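Local coordinates for sulfatase (sulfuric ester hydrolase) protein (Agrobacterium radiobacter, PDB 4UPH) that is a magnesium-bound member of the sulfatase family, within the wider alkaline phosphatase clan, at residues R171-P175 / F225-E229; E176-L182 / S195-H199; L185-H190 / A215-E220. The contacts are given in a common frame with arbitrary orientation. Residues are numbered along the deposited sequence.

In the fold
Strand 169-173, helix 179-186 and helix 222-235 follow one another along the chain, and the three contacts tie them and their connecting loops together on one flank of the sulfatase domain. Contact 1 joins strand to helix and is mostly buried; contacts 2 and 3 lie within the loop it closes, holding the long 187-221 connection against the start and end of helix 179-186. Contact 3 is the most peripheral, three of its seven touching residues being exposed against one of nine in contact 2. The segments of contacts 2 and 3 alternate, and W181 NE1 bonds to E220 O between them. Contact 1 packs Q172 and L174 on the helix, a water bridging R171 to E229; contacts 2 and 3 each place a glutamate-arginine salt bridge beside a histidine.

Contact 1 of 3, residues R171-P175 / F225-E229; sequences RQLLP and FLAGE
R171-P175 runs along one side of the helical segment F225-E229. The chain turns a corner at R171 and Q172, then runs extended through L173 (phi/psi -89/146) and L174 (-151/84). The closest CA pair is Q172 with E229, 7.0 Å apart. CA-to-CB bonds of R171, Q172 and L174 point toward the helix, while that of L173 points away. F225, with chi1 t, turns its ring toward Q172 (chi1 t, chi2 p) and L174: its CZ lies 3.5 Å from Q172 CD and its CE2 4.0 Å from L174 CD1, both approaching obliquely. W184 of helix 179-186 also meets this ring. One residue on, L226 CD2 lies 3.7 Å from Q172 CG. Here an outer strand of the α/β sheet of the sulfatase fold, 169-173, paired in parallel with 137-140, packs with its following loop against helix 222-235, which lies against this side of the sheet, L226 also touching F139. Further along, E229 N makes the helical hydrogen bond to F225 O (3.1 Å), and E229 CD comes to 3.6 Å from Q172 OE1. The Q172 amide turns back, NE2 giving a hydrogen bond to L173 O at 3.1 Å. A water completes the polar end: it accepts from R171 NH2 (2.8 Å) and donates to E229 O (2.7 Å) and E229 OE1 (2.8 Å), while R171 NH2 also forms a salt bridge with E236.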
# COMPACT_ATOMS: atom_id res chain seq x y z
N ARG A 171 -4.54 12.27 31.12
CA ARG A 171 -4.51 13.03 32.38
C ARG A 171 -5.49 14.21 32.28
O ARG A 171 -6.29 14.44 33.18
CB ARG A 171 -3.08 13.49 32.73
CG ARG A 171 -2.98 14.53 33.85
CD ARG A 171 -3.38 14.04 35.22
NE ARG A 171 -3.14 15.08 36.21
CZ ARG A 171 -2.52 14.90 37.37
NH1 ARG A 171 -2.08 13.70 37.72
NH2 ARG A 171 -2.34 15.92 38.19
N GLN A 172 -5.43 14.94 31.17
CA GLN A 172 -6.31 16.07 30.91
C GLN A 172 -6.79 16.05 29.46
O GLN A 172 -6.02 16.29 28.55
CB GLN A 172 -5.62 17.41 31.27
CG GLN A 172 -6.54 18.64 31.13
CD GLN A 172 -7.78 18.56 31.98
OE1 GLN A 172 -7.72 18.63 33.21
NE2 GLN A 172 -8.94 18.41 31.35
N LEU A 173 -8.05 15.72 29.25
CA LEU A 173 -8.63 15.69 27.92
C LEU A 173 -9.21 17.05 27.57
O LEU A 173 -9.72 17.76 28.45
CB LEU A 173 -9.73 14.63 27.81
CG LEU A 173 -9.26 13.19 27.73
CD1 LEU A 173 -10.43 12.26 27.66
CD2 LEU A 173 -8.34 12.97 26.52
N LEU A 174 -9.14 17.42 26.29
CA LEU A 174 -9.71 18.67 25.82
C LEU A 174 -10.14 18.57 24.36
O LEU A 174 -9.39 18.93 23.45
CB LEU A 174 -8.82 19.90 26.10
CG LEU A 174 -9.53 21.27 26.08
CD1 LEU A 174 -10.58 21.37 27.20
CD2 LEU A 174 -8.52 22.38 26.23
N PRO A 175 -11.36 18.04 24.11
CA PRO A 175 -11.88 17.93 22.73
C PRO A 175 -12.44 19.28 22.22
O PRO A 175 -12.44 20.27 22.95
CB PRO A 175 -13.00 16.88 22.85
CG PRO A 175 -13.06 16.47 24.29
CD PRO A 175 -12.36 17.53 25.08
N PHE A 225 -4.45 26.79 30.45
CA PHE A 225 -5.14 25.73 31.18
C PHE A 225 -4.38 24.41 31.09
O PHE A 225 -4.02 23.85 32.13
CB PHE A 225 -6.59 25.60 30.67
CG PHE A 225 -7.31 24.32 31.05
CD1 PHE A 225 -7.58 24.01 32.38
CD2 PHE A 225 -7.75 23.44 30.06
CE1 PHE A 225 -8.27 22.84 32.72
CE2 PHE A 225 -8.43 22.26 30.41
CZ PHE A 225 -8.69 21.98 31.73
N LEU A 226 -4.07 23.95 29.85
CA LEU A 226 -3.35 22.70 29.59
C LEU A 226 -1.93 22.69 30.13
O LEU A 226 -1.48 21.66 30.64
CB LEU A 226 -3.32 22.39 28.10
CG LEU A 226 -4.22 21.30 27.53
CD1 LEU A 226 -3.61 20.76 26.27
CD2 LEU A 226 -4.44 20.16 28.48
N ALA A 227 -1.21 23.83 29.99
CA ALA A 227 0.15 23.96 30.49
C ALA A 227 0.17 23.82 32.02
O ALA A 227 1.00 23.08 32.55
CB ALA A 227 0.73 25.29 30.07
N GLY A 228 -0.79 24.46 32.70
CA GLY A 228 -0.96 24.38 34.15
C GLY A 228 -1.21 22.96 34.62
O GLY A 228 -0.62 22.51 35.61
N GLU A 229 -2.06 22.23 33.87
CA GLU A 229 -2.38 20.83 34.13
C GLU A 229 -1.15 19.95 33.98
O GLU A 229 -0.92 19.07 34.82
CB GLU A 229 -3.56 20.35 33.27
CG GLU A 229 -4.91 20.91 33.72
CD GLU A 229 -5.36 20.58 35.13
OE1 GLU A 229 -5.05 19.47 35.63
OE2 GLU A 229 -6.05 21.44 35.74
O HOH W 1 -2.79 18.05 36.49

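Contact 2 of 3, residues E176-L182 / S195-H199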
# COMPACT_ATOMS: atom_id res chain seq x y z
N GLU A 176 -12.96 19.29 20.99
CA GLU A 176 -13.59 20.42 20.30
C GLU A 176 -14.65 21.13 21.17
O GLU A 176 -14.74 22.34 21.10
CB GLU A 176 -14.28 19.91 19.02
CG GLU A 176 -14.43 20.92 17.89
CD GLU A 176 -14.78 20.32 16.53
OE1 GLU A 176 -14.09 19.38 16.08
OE2 GLU A 176 -15.76 20.81 15.92
N HIS A 177 -15.42 20.38 21.99
CA HIS A 177 -16.46 20.94 22.84
C HIS A 177 -15.90 21.81 23.97
O HIS A 177 -16.62 22.67 24.48
CB HIS A 177 -17.44 19.86 23.34
CG HIS A 177 -16.86 18.80 24.23
ND1 HIS A 177 -16.11 19.11 25.36
CD2 HIS A 177 -17.04 17.45 24.18
CE1 HIS A 177 -15.85 17.95 25.95
NE2 HIS A 177 -16.38 16.93 25.27
N GLU A 178 -14.62 21.57 24.35
CA GLU A 178 -13.85 22.29 25.39
C GLU A 178 -14.57 22.45 26.75
O GLU A 178 -14.28 23.38 27.50
CB GLU A 178 -13.39 23.67 24.88
CG GLU A 178 -12.38 23.62 23.74
CD GLU A 178 -12.27 24.92 22.96
OE1 GLU A 178 -13.32 25.57 22.74
OE2 GLU A 178 -11.15 25.26 22.53
N LYS A 179 -15.46 21.50 27.09
CA LYS A 179 -16.25 21.50 28.32
C LYS A 179 -15.41 21.50 29.61
O LYS A 179 -15.86 22.07 30.61
CB LYS A 179 -17.27 20.34 28.32
CG LYS A 179 -18.40 20.53 27.30
CD LYS A 179 -19.59 19.59 27.47
CE LYS A 179 -19.46 18.26 26.78
NZ LYS A 179 -20.29 17.20 27.42
N GLN A 180 -14.19 20.92 29.56
CA GLN A 180 -13.27 20.83 30.69
C GLN A 180 -12.62 22.16 30.99
O GLN A 180 -12.30 22.46 32.16
CB GLN A 180 -12.19 19.76 30.43
CG GLN A 180 -12.72 18.33 30.33
CD GLN A 180 -13.00 17.91 28.90
OE1 GLN A 180 -13.25 18.73 28.01
NE2 GLN A 180 -12.98 16.61 28.67
N TRP A 181 -12.37 22.95 29.93
CA TRP A 181 -11.78 24.29 30.00
C TRP A 181 -12.85 25.29 30.47
O TRP A 181 -12.56 26.12 31.33
CB TRP A 181 -11.18 24.69 28.63
CG TRP A 181 -10.71 26.13 28.54
CD1 TRP A 181 -9.64 26.68 29.19
CD2 TRP A 181 -11.29 27.18 27.75
NE1 TRP A 181 -9.53 28.01 28.84
CE2 TRP A 181 -10.53 28.34 27.97
CE3 TRP A 181 -12.40 27.25 26.88
CZ2 TRP A 181 -10.81 29.55 27.32
CZ3 TRP A 181 -12.70 28.46 26.27
CH2 TRP A 181 -11.91 29.59 26.49
N LEU A 182 -14.08 25.16 29.91
CA LEU A 182 -15.25 25.97 30.23
C LEU A 182 -15.58 25.85 31.73
O LEU A 182 -15.76 26.90 32.38
CB LEU A 182 -16.45 25.57 29.36
CG LEU A 182 -16.39 25.90 27.87
CD1 LEU A 182 -17.58 25.29 27.13
CD2 LEU A 182 -16.38 27.41 27.63
N SER A 195 -20.73 28.14 27.41
CA SER A 195 -20.63 27.69 26.02
C SER A 195 -19.38 28.28 25.35
O SER A 195 -18.70 29.14 25.93
CB SER A 195 -21.89 28.05 25.23
OG SER A 195 -22.01 29.44 25.00
N ARG A 196 -19.07 27.79 24.13
CA ARG A 196 -17.93 28.22 23.33
C ARG A 196 -18.07 29.69 22.85
O ARG A 196 -17.12 30.25 22.30
CB ARG A 196 -17.66 27.22 22.18
CG ARG A 196 -16.41 26.36 22.39
CD ARG A 196 -16.17 25.29 21.32
NE ARG A 196 -16.05 25.80 19.94
CZ ARG A 196 -14.93 26.25 19.38
NH1 ARG A 196 -13.81 26.31 20.09
NH2 ARG A 196 -14.92 26.66 18.12
N ASP A 197 -19.26 30.31 23.12
CA ASP A 197 -19.60 31.71 22.83
C ASP A 197 -18.63 32.66 23.50
O ASP A 197 -18.43 33.77 23.00
CB ASP A 197 -21.04 32.03 23.26
CG ASP A 197 -22.13 31.46 22.38
OD1 ASP A 197 -21.82 31.01 21.25
OD2 ASP A 197 -23.31 31.48 22.81
N ILE A 198 -17.98 32.20 24.60
CA ILE A 198 -16.96 32.93 25.38
C ILE A 198 -15.76 33.35 24.49
O ILE A 198 -14.98 34.23 24.88
CB ILE A 198 -16.56 32.11 26.64
CG1 ILE A 198 -15.82 32.97 27.70
CG2 ILE A 198 -15.76 30.86 26.29
CD1 ILE A 198 -16.72 33.59 28.76
N HIS A 199 -15.62 32.72 23.30
CA HIS A 199 -14.56 33.03 22.33
C HIS A 199 -14.80 34.33 21.56
O HIS A 199 -13.84 34.87 21.00
CB HIS A 199 -14.32 31.85 21.36
CG HIS A 199 -13.61 30.70 21.99
ND1 HIS A 199 -14.06 29.41 21.83
CD2 HIS A 199 -12.52 30.69 22.79
CE1 HIS A 199 -13.22 28.65 22.52
NE2 HIS A 199 -12.28 29.38 23.11
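A salt bridge dominates here: R196 NH1 donates to E178 OE1 at 2.8 Å, nearly straight at 165° and close to the guanidinium plane. The same E178 OE1 lies 3.1 Å from H199 CE1, at the edge of the imidazole, while E178 OE2 takes a hydrogen bond from Q222 of helix 222-235. R196 also lays its aliphatic CD against E176 O, 3.3 Å away. E178 is the N-cap of helix 179-186; its O accepts L182 N at 3.0 Å, and K179 N is held by H177 ND1 at 3.0 Å. Thus a 3-10 turn, residues 196-199, in the loop between two helices of the sulfatase domain is clasped to the start of helix 179-186. Beyond the charges, the six-membered ring of W181 and the H199 ring lie almost parallel (9°) but slid apart, centroids 5.1 Å from each other, so they barely overlap; W181 CZ3 approaches H199 NE2 to 3.3 Å. The indole nitrogen of W181 is bonded to E220 O. I198 CG2 packs between W181 and L182, 3.9 Å from W181 CZ3 and 3.8 Å from L182 CD2, and L182 CD2 reaches S195 O at 3.4 Å.

Contact 3 of 3, residues L185-H190 / A215-E220; sequences LRSRGH and AYSKDE
L185 lies over the backbone and CB of E220: its CD2 is 3.6 Å from E220 O and 3.9 Å from E220 CB, and also 4.3 Å from Y216 CB. L185 and E220 are the closest CA pair, at 7.2 Å. L185 has chi1 m and chi2 t and belongs to the C-terminal part of helix 179-186; its O accepts R188 N at 2.9 Å. A type I turn from R186 to G189 follows, closed by G189 N to R186 O at 3.2 Å; with H190 N to L185 O, 3.2 Å, this makes the two bonds of a Schellman motif. G189 takes phi/psi 97/29, a positive phi at which a CB would clash with the R188 carbonyl. The CA-to-CB bonds of R188, in the turn, and H190, just after it, point toward the other segment. R188 (chi1 m, chi2 t, chi3 p) donates from NE to E220 OE2 at 2.8 Å and 174°, a salt bridge in the guanidinium plane; D219 O lies over one guanidinium face, 4.2 Å from R188 NH2. H190, with chi1 m, brings CE1 to 3.0 Å from E220 OE1 and NE2 to 3.6 Å from A215 O, both at the ring edge. E220 (chi1 m, chi2 t) is therefore flanked by both residues; its OE1 accepts S217 N at 3.1 Å, while H190 only packs against it, and E220 N bonds to S217 O at 3.1 Å. The Y216 ring leads away to meet W181 edge-to-face. The helix thus ends in a Schellman motif, the R188 side chain of its C-terminal turn docked by a salt bridge onto the loop leading into helix 222-235 of the sulfatase domain.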
# COMPACT_ATOMS: atom_id res chain seq x y z
N LEU A 185 -12.92 27.59 33.81
CA LEU A 185 -13.17 29.03 33.76
C LEU A 185 -14.26 29.41 34.77
O LEU A 185 -14.10 30.41 35.47
CB LEU A 185 -13.61 29.48 32.35
CG LEU A 185 -12.56 29.51 31.23
CD1 LEU A 185 -13.21 29.94 29.95
CD2 LEU A 185 -11.37 30.40 31.58
N ARG A 186 -15.34 28.60 34.85
CA ARG A 186 -16.45 28.78 35.79
C ARG A 186 -15.93 28.81 37.23
O ARG A 186 -16.32 29.68 38.01
CB ARG A 186 -17.50 27.67 35.62
CG ARG A 186 -18.39 27.82 34.39
CD ARG A 186 -19.41 26.69 34.29
NE ARG A 186 -19.26 25.91 33.06
CZ ARG A 186 -19.27 24.58 33.00
NH1 ARG A 186 -19.39 23.86 34.11
NH2 ARG A 186 -19.12 23.95 31.83
N SER A 187 -14.98 27.90 37.55
CA SER A 187 -14.34 27.78 38.86
C SER A 187 -13.39 28.96 39.14
O SER A 187 -12.93 29.12 40.28
CB SER A 187 -13.59 26.45 38.97
OG SER A 187 -12.30 26.51 38.37
N ARG A 188 -13.09 29.76 38.11
CA ARG A 188 -12.21 30.93 38.18
C ARG A 188 -13.01 32.26 38.24
O ARG A 188 -12.41 33.34 38.22
CB ARG A 188 -11.23 30.93 37.00
CG ARG A 188 -10.04 30.04 37.22
CD ARG A 188 -9.09 30.10 36.04
NE ARG A 188 -8.35 31.37 35.95
CZ ARG A 188 -7.14 31.58 36.46
NH1 ARG A 188 -6.53 30.64 37.18
NH2 ARG A 188 -6.53 32.75 36.29
N GLY A 189 -14.34 32.16 38.30
CA GLY A 189 -15.25 33.31 38.39
C GLY A 189 -15.86 33.76 37.08
O GLY A 189 -16.17 34.95 36.93
N HIS A 190 -16.05 32.83 36.12
CA HIS A 190 -16.66 33.15 34.83
C HIS A 190 -17.98 32.42 34.72
O HIS A 190 -18.03 31.35 34.10
CB HIS A 190 -15.74 32.76 33.67
CG HIS A 190 -14.57 33.65 33.47
ND1 HIS A 190 -13.38 33.45 34.15
CD2 HIS A 190 -14.43 34.71 32.65
CE1 HIS A 190 -12.56 34.39 33.72
NE2 HIS A 190 -13.15 35.18 32.82
N ALA A 215 -13.61 37.65 26.86
CA ALA A 215 -13.83 37.77 28.31
C ALA A 215 -12.73 37.16 29.22
O ALA A 215 -12.54 37.66 30.33
CB ALA A 215 -15.19 37.19 28.68
N TYR A 216 -12.00 36.13 28.74
CA TYR A 216 -10.92 35.45 29.48
C TYR A 216 -9.55 36.09 29.23
O TYR A 216 -9.30 36.62 28.16
CB TYR A 216 -10.89 33.92 29.19
CG TYR A 216 -10.78 33.53 27.73
CD1 TYR A 216 -9.54 33.38 27.12
CD2 TYR A 216 -11.92 33.29 26.96
CE1 TYR A 216 -9.42 33.00 25.78
CE2 TYR A 216 -11.82 32.93 25.61
CZ TYR A 216 -10.56 32.77 25.03
OH TYR A 216 -10.45 32.43 23.70
N SER A 217 -8.66 36.01 30.23
CA SER A 217 -7.31 36.58 30.17
C SER A 217 -6.29 35.70 29.42
O SER A 217 -6.63 34.59 28.98
CB SER A 217 -6.81 36.89 31.58
OG SER A 217 -6.42 35.73 32.30
N LYS A 218 -5.03 36.19 29.27
CA LYS A 218 -3.93 35.46 28.65
C LYS A 218 -3.55 34.20 29.47
O LYS A 218 -3.06 33.22 28.91
CB LYS A 218 -2.71 36.38 28.39
CG LYS A 218 -2.05 36.94 29.65
CD LYS A 218 -1.00 38.00 29.32
CE LYS A 218 -0.30 38.50 30.55
NZ LYS A 218 0.75 37.55 31.03
N ASP A 219 -3.81 34.24 30.79
CA ASP A 219 -3.55 33.15 31.72
C ASP A 219 -4.79 32.25 31.88
O ASP A 219 -4.80 31.33 32.70
CB ASP A 219 -3.06 33.71 33.08
CG ASP A 219 -1.79 34.52 32.95
OD1 ASP A 219 -0.71 33.91 32.78
OD2 ASP A 219 -1.88 35.77 32.99
N GLU A 220 -5.80 32.48 31.02
CA GLU A 220 -7.04 31.72 31.01
C GLU A 220 -7.38 31.07 29.64
O GLU A 220 -8.49 30.57 29.47
CB GLU A 220 -8.20 32.60 31.51
CG GLU A 220 -8.13 32.90 33.00
CD GLU A 220 -9.27 33.73 33.54
OE1 GLU A 220 -9.69 34.68 32.84
OE2 GLU A 220 -9.73 33.44 34.66